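Long-range contacts in PAN2-PAN3 deadenylation complex catalytic subunit pan2 (Neurospora crassa, PDB 4CZX), which probably forms the catalytic subunit of a deadenylase that shortens mRNA poly(A) tails, represented here by its N-terminal WD40 domain: residues Y25-A30 / A305-H309; I260-G266 / V289-V295. All coordinates share one frame; numbering follows the deposited sequence.

Interaction 1. Residues Y25-A30 / A305-H309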
loop_
_atom_site.group_PDB
_atom_site.type_symbol
_atom_site.label_atom_id
_atom_site.label_comp_id
_atom_site.label_asym_id
_atom_site.label_seq_id
_atom_site.Cartn_x
_atom_site.Cartn_y
_atom_site.Cartn_z
ATOM N N TYR A 25 -14.212 3.145 -14.263
ATOM C CA TYR A 25 -15.309 4.033 -14.682
ATOM C C TYR A 25 -14.854 5.250 -15.505
ATOM O O TYR A 25 -15.445 5.593 -16.543
ATOM C CB TYR A 25 -16.067 4.502 -13.443
ATOM C CG TYR A 25 -17.232 5.411 -13.724
ATOM C CD1 TYR A 25 -18.387 4.922 -14.317
ATOM C CD2 TYR A 25 -17.188 6.765 -13.374
ATOM C CE1 TYR A 25 -19.462 5.742 -14.567
ATOM C CE2 TYR A 25 -18.264 7.597 -13.624
ATOM C CZ TYR A 25 -19.400 7.074 -14.223
ATOM O OH TYR A 25 -20.483 7.875 -14.477
ATOM N N HIS A 26 -13.788 5.899 -15.053
ATOM C CA HIS A 26 -13.209 7.102 -15.661
ATOM C C HIS A 26 -12.775 6.888 -17.103
ATOM O O HIS A 26 -12.628 7.831 -17.883
ATOM C CB HIS A 26 -11.987 7.554 -14.854
ATOM C CG HIS A 26 -10.804 6.646 -15.010
ATOM N ND1 HIS A 26 -10.663 5.472 -14.297
ATOM C CD2 HIS A 26 -9.722 6.723 -15.823
ATOM C CE1 HIS A 26 -9.542 4.873 -14.655
ATOM N NE2 HIS A 26 -8.949 5.613 -15.574
ATOM N N ALA A 27 -12.493 5.633 -17.433
ATOM C CA ALA A 27 -11.916 5.305 -18.731
ATOM C C ALA A 27 -12.975 5.097 -19.826
ATOM O O ALA A 27 -12.635 5.018 -21.004
ATOM C CB ALA A 27 -11.024 4.066 -18.612
ATOM N N GLY A 28 -14.248 5.018 -19.442
ATOM C CA GLY A 28 -15.322 4.993 -20.425
ATOM C C GLY A 28 -16.252 3.790 -20.332
ATOM O O GLY A 28 -16.147 2.984 -19.412
ATOM N N PRO A 29 -17.176 3.668 -21.290
ATOM C CA PRO A 29 -18.162 2.577 -21.304
ATOM C C PRO A 29 -17.542 1.238 -21.660
ATOM O O PRO A 29 -16.337 1.151 -21.907
ATOM C CB PRO A 29 -19.148 3.016 -22.392
ATOM C CG PRO A 29 -18.282 3.773 -23.351
ATOM C CD PRO A 29 -17.324 4.552 -22.458
ATOM N N ALA A 30 -18.372 0.198 -21.691
ATOM C CA ALA A 30 -17.911 -1.131 -22.070
ATOM C C ALA A 30 -17.198 -1.118 -23.429
ATOM O O ALA A 30 -17.526 -0.317 -24.313
ATOM C CB ALA A 30 -19.089 -2.112 -22.087
ATOM N N ALA A 305 -25.134 -2.762 -25.129
ATOM C CA ALA A 305 -24.417 -1.879 -24.216
ATOM C C ALA A 305 -24.397 -0.478 -24.794
ATOM O O ALA A 305 -24.227 -0.320 -26.006
ATOM C CB ALA A 305 -22.992 -2.378 -23.966
ATOM N N ASP A 306 -24.582 0.535 -23.941
ATOM C CA ASP A 306 -24.632 1.911 -24.432
ATOM C C ASP A 306 -23.477 2.754 -23.904
ATOM O O ASP A 306 -22.709 2.313 -23.042
ATOM C CB ASP A 306 -25.988 2.576 -24.105
ATOM C CG ASP A 306 -26.197 2.875 -22.614
ATOM O OD1 ASP A 306 -25.233 2.924 -21.819
ATOM O OD2 ASP A 306 -27.369 3.084 -22.233
ATOM N N ASN A 307 -23.355 3.977 -24.416
ATOM C CA ASN A 307 -22.199 4.784 -24.058
ATOM C C ASN A 307 -22.370 5.460 -22.700
ATOM O O ASN A 307 -21.502 6.211 -22.269
ATOM C CB ASN A 307 -21.907 5.817 -25.154
ATOM C CG ASN A 307 -22.922 6.925 -25.203
ATOM O OD1 ASN A 307 -24.053 6.774 -24.751
ATOM N ND2 ASN A 307 -22.518 8.061 -25.754
ATOM N N LYS A 308 -23.484 5.180 -22.027
ATOM C CA LYS A 308 -23.707 5.656 -20.659
ATOM C C LYS A 308 -23.388 4.564 -19.623
ATOM O O LYS A 308 -23.786 4.668 -18.458
ATOM C CB LYS A 308 -25.153 6.132 -20.483
ATOM C CG LYS A 308 -25.538 7.368 -21.326
ATOM C CD LYS A 308 -24.530 8.501 -21.208
ATOM C CE LYS A 308 -24.999 9.747 -21.977
ATOM N NZ LYS A 308 -25.338 9.452 -23.408
ATOM N N HIS A 309 -22.680 3.529 -20.078
ATOM C CA HIS A 309 -22.206 2.393 -19.262
ATOM C C HIS A 309 -23.283 1.345 -18.923
ATOM O O HIS A 309 -23.041 0.448 -18.112
ATOM C CB HIS A 309 -21.554 2.882 -17.952
ATOM C CG HIS A 309 -20.335 3.732 -18.149
ATOM N ND1 HIS A 309 -19.210 3.604 -17.363
ATOM C CD2 HIS A 309 -20.072 4.738 -19.018
ATOM C CE1 HIS A 309 -18.300 4.481 -17.749
ATOM N NE2 HIS A 309 -18.799 5.184 -18.750
HETATM O O HOH W 1 -21.386 0.320 -21.683
#
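The His309 imidazole is held against the 25-30 loop without any direct hydrogen bond between the two segments. Its CE1-H points at Tyr25 O, 3.3 Å from His309 CE1 at the ring edge and in its plane, whereas Gly28 O, though nearer to CE1 at 3.1 Å, lies obliquely to the ring. Over one face sits Pro29 CA, a CH-pi contact 3.8 Å from the His309 ring centroid. The Tyr25 ring meets the imidazole obliquely, planes at 55°, with Tyr25 CD1 3.4 Å from His309 ND1; that nitrogen's hydrogen bond to Pro18 O helps fix the ring's rotation. Tyr25 gets there because its CG stands anti to the backbone N (chi1 -179°). Pro29 also rests CB 3.7 Å from Asp306 O, and one water accepts from Ala30 N and donates to Asp306 O. Within 305-309, a type I turn from Asp306 to His309 presents the imidazole, and Asp306 OD1 accepts from Lys308 N (an Asx turn) and Asn310 N. This hairpin turn joins strands 302-306 and 310-315 of one beta-propeller blade, and the contact packs it against the loop leading from strand 10-16 into strand 32-35, which begins the next blade.

Interaction 2. Residues I260-G266 / V289-V295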
loop_
_atom_site.group_PDB
_atom_site.type_symbol
_atom_site.label_atom_id
_atom_site.label_comp_id
_atom_site.label_asym_id
_atom_site.label_seq_id
_atom_site.Cartn_x
_atom_site.Cartn_y
_atom_site.Cartn_z
ATOM N N ILE A 260 -30.313 -10.099 -37.251
ATOM C CA ILE A 260 -30.818 -9.191 -36.239
ATOM C C ILE A 260 -30.020 -7.900 -36.337
ATOM O O ILE A 260 -28.832 -7.902 -36.075
ATOM C CB ILE A 260 -30.681 -9.783 -34.833
ATOM C CG1 ILE A 260 -31.388 -11.143 -34.770
ATOM C CG2 ILE A 260 -31.258 -8.834 -33.808
ATOM C CD1 ILE A 260 -31.009 -11.962 -33.530
ATOM N N VAL A 261 -30.682 -6.815 -36.730
ATOM C CA VAL A 261 -29.998 -5.566 -37.063
ATOM C C VAL A 261 -30.356 -4.443 -36.102
ATOM O O VAL A 261 -31.534 -4.229 -35.800
ATOM C CB VAL A 261 -30.346 -5.120 -38.494
ATOM C CG1 VAL A 261 -29.472 -3.937 -38.902
ATOM C CG2 VAL A 261 -30.181 -6.287 -39.449
ATOM N N VAL A 262 -29.344 -3.709 -35.647
ATOM C CA VAL A 262 -29.522 -2.750 -34.573
ATOM C C VAL A 262 -28.936 -1.391 -34.950
ATOM O O VAL A 262 -27.825 -1.319 -35.473
ATOM C CB VAL A 262 -28.843 -3.239 -33.263
ATOM C CG1 VAL A 262 -29.217 -2.338 -32.100
ATOM C CG2 VAL A 262 -29.230 -4.691 -32.966
ATOM N N ASN A 263 -29.676 -0.322 -34.677
ATOM C CA ASN A 263 -29.142 1.023 -34.877
ATOM C C ASN A 263 -28.728 1.634 -33.541
ATOM O O ASN A 263 -28.987 1.064 -32.478
ATOM C CB ASN A 263 -30.162 1.901 -35.633
ATOM C CG ASN A 263 -31.020 2.777 -34.728
ATOM O OD1 ASN A 263 -31.397 2.401 -33.621
ATOM N ND2 ASN A 263 -31.354 3.964 -35.228
ATOM N N GLN A 264 -28.084 2.795 -33.585
ATOM C CA GLN A 264 -27.496 3.357 -32.375
ATOM C C GLN A 264 -28.535 3.855 -31.367
ATOM O O GLN A 264 -28.211 4.074 -30.199
ATOM C CB GLN A 264 -26.534 4.488 -32.757
ATOM C CG GLN A 264 -25.269 3.951 -33.430
ATOM C CD GLN A 264 -24.198 5.014 -33.603
ATOM O OE1 GLN A 264 -24.465 6.101 -34.104
ATOM N NE2 GLN A 264 -22.977 4.696 -33.189
ATOM N N ALA A 265 -29.777 4.019 -31.811
ATOM C CA ALA A 265 -30.857 4.407 -30.907
ATOM C C ALA A 265 -31.545 3.191 -30.278
ATOM O O ALA A 265 -32.528 3.324 -29.547
ATOM C CB ALA A 265 -31.873 5.266 -31.640
ATOM N N GLY A 266 -31.036 2.005 -30.576
ATOM C CA GLY A 266 -31.595 0.787 -30.007
ATOM C C GLY A 266 -32.795 0.231 -30.757
ATOM O O GLY A 266 -33.496 -0.650 -30.250
ATOM N N VAL A 289 -26.143 6.133 -26.432
ATOM C CA VAL A 289 -25.961 5.592 -27.771
ATOM C C VAL A 289 -25.523 4.130 -27.670
ATOM O O VAL A 289 -24.616 3.814 -26.907
ATOM C CB VAL A 289 -24.905 6.387 -28.548
ATOM C CG1 VAL A 289 -24.644 5.756 -29.898
ATOM C CG2 VAL A 289 -25.338 7.849 -28.695
ATOM N N VAL A 290 -26.165 3.242 -28.422
ATOM C CA VAL A 290 -25.789 1.829 -28.383
ATOM C C VAL A 290 -24.405 1.661 -29.002
ATOM O O VAL A 290 -24.136 2.197 -30.081
ATOM C CB VAL A 290 -26.814 0.930 -29.120
ATOM C CG1 VAL A 290 -26.369 -0.522 -29.075
ATOM C CG2 VAL A 290 -28.187 1.080 -28.498
ATOM N N LEU A 291 -23.526 0.951 -28.296
ATOM C CA LEU A 291 -22.148 0.723 -28.746
ATOM C C LEU A 291 -21.831 -0.732 -29.065
ATOM O O LEU A 291 -20.943 -1.010 -29.878
ATOM C CB LEU A 291 -21.153 1.192 -27.685
ATOM C CG LEU A 291 -21.051 2.694 -27.433
ATOM C CD1 LEU A 291 -19.976 2.938 -26.395
ATOM C CD2 LEU A 291 -20.743 3.447 -28.718
ATOM N N HIS A 292 -22.504 -1.655 -28.376
ATOM C CA HIS A 292 -22.268 -3.086 -28.585
ATOM C C HIS A 292 -23.554 -3.877 -28.496
ATOM O O HIS A 292 -24.511 -3.466 -27.839
ATOM C CB HIS A 292 -21.252 -3.649 -27.566
ATOM C CG HIS A 292 -20.027 -2.810 -27.418
ATOM N ND1 HIS A 292 -19.024 -2.783 -28.361
ATOM C CD2 HIS A 292 -19.645 -1.966 -26.431
ATOM C CE1 HIS A 292 -18.093 -1.923 -27.981
ATOM N NE2 HIS A 292 -18.438 -1.424 -26.806
ATOM N N PHE A 293 -23.545 -5.030 -29.154
ATOM C CA PHE A 293 -24.716 -5.887 -29.280
ATOM C C PHE A 293 -24.298 -7.356 -29.369
ATOM O O PHE A 293 -23.289 -7.683 -29.995
ATOM C CB PHE A 293 -25.536 -5.489 -30.523
ATOM C CG PHE A 293 -26.681 -6.406 -30.806
ATOM C CD1 PHE A 293 -27.775 -6.445 -29.954
ATOM C CD2 PHE A 293 -26.669 -7.232 -31.922
ATOM C CE1 PHE A 293 -28.841 -7.284 -30.212
ATOM C CE2 PHE A 293 -27.738 -8.083 -32.186
ATOM C CZ PHE A 293 -28.817 -8.113 -31.324
ATOM N N ASP A 294 -25.061 -8.244 -28.738
ATOM C CA ASP A 294 -24.900 -9.673 -28.999
ATOM C C ASP A 294 -26.226 -10.400 -28.805
ATOM O O ASP A 294 -27.157 -9.872 -28.184
ATOM C CB ASP A 294 -23.808 -10.285 -28.084
ATOM C CG ASP A 294 -23.287 -11.619 -28.599
ATOM O OD1 ASP A 294 -23.444 -11.902 -29.815
ATOM O OD2 ASP A 294 -22.731 -12.397 -27.784
ATOM N N VAL A 295 -26.297 -11.615 -29.343
ATOM C CA VAL A 295 -27.450 -12.496 -29.167
ATOM C C VAL A 295 -26.973 -13.815 -28.550
ATOM O O VAL A 295 -25.868 -14.268 -28.835
ATOM C CB VAL A 295 -28.178 -12.768 -30.506
ATOM C CG1 VAL A 295 -27.261 -13.506 -31.485
ATOM C CG2 VAL A 295 -29.459 -13.561 -30.276
HETATM O O HOH W 2 -22.686 1.531 -32.291
#
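Val262 sets a methyl over the face of the Phe293 ring, between two adjacent blades of the beta-propeller, where strands 258-262 and 290-295 belong to different sheets and pack through their side chains. Val262 CG2 stands over the centre of the Phe293 ring, 3.5 Å from the centroid and 1° off the normal, a nearly ideal CH-pi contact. A chi1 of 174° swings the Phe293 ring away from its own backbone N and across to the facing blade. Ile260 approaches the same ring obliquely, its CG2 3.6 Å from Phe293 CZ, while its other branch ends with CD1 3.9 Å from Val295 CG2. His248 and Arg250 of strand 248-251 also touch Phe293, as do Lys302 and Leu304 of strand 302-306. Replacing Phe293 by alanine removes the ring, which is likely to leave Val262 CG2 and Ile260 CG2 without their partner and open a gap between the blades. At the other end, Asn263 to Gly266 form a type I turn that comes down onto Val290. Val290 CG2 lies 3.6 Å from Gly266 N, and Val289 CG1 lies 3.7 Å from Gln264 CB. Here the backbones finally meet: Val290 N donates to Gln264 O over 2.8 Å, almost straight at 177°.

From the N terminus, the chain runs through strand 10-16 into the 25-30 loop, then round the propeller before reaching strand 258-262. Interaction 2 closes a loop of 22 residues, which contains strands 267-272 and 279-283, when the chain arrives at 289-295. Strand 302-306 follows, and its end and the turn after it, 305-309, return to 25-30, so interaction 1 closes a loop of 274 residues with interaction 2 nested inside it. The two meet in one sheet, where strands 290-295 and 302-306 are neighbours and strand 10-16 is the opposite edge. That blade, built from both ends of the chain, is tied to the preceding blade by interaction 2 and to the loop entering the following one by interaction 1.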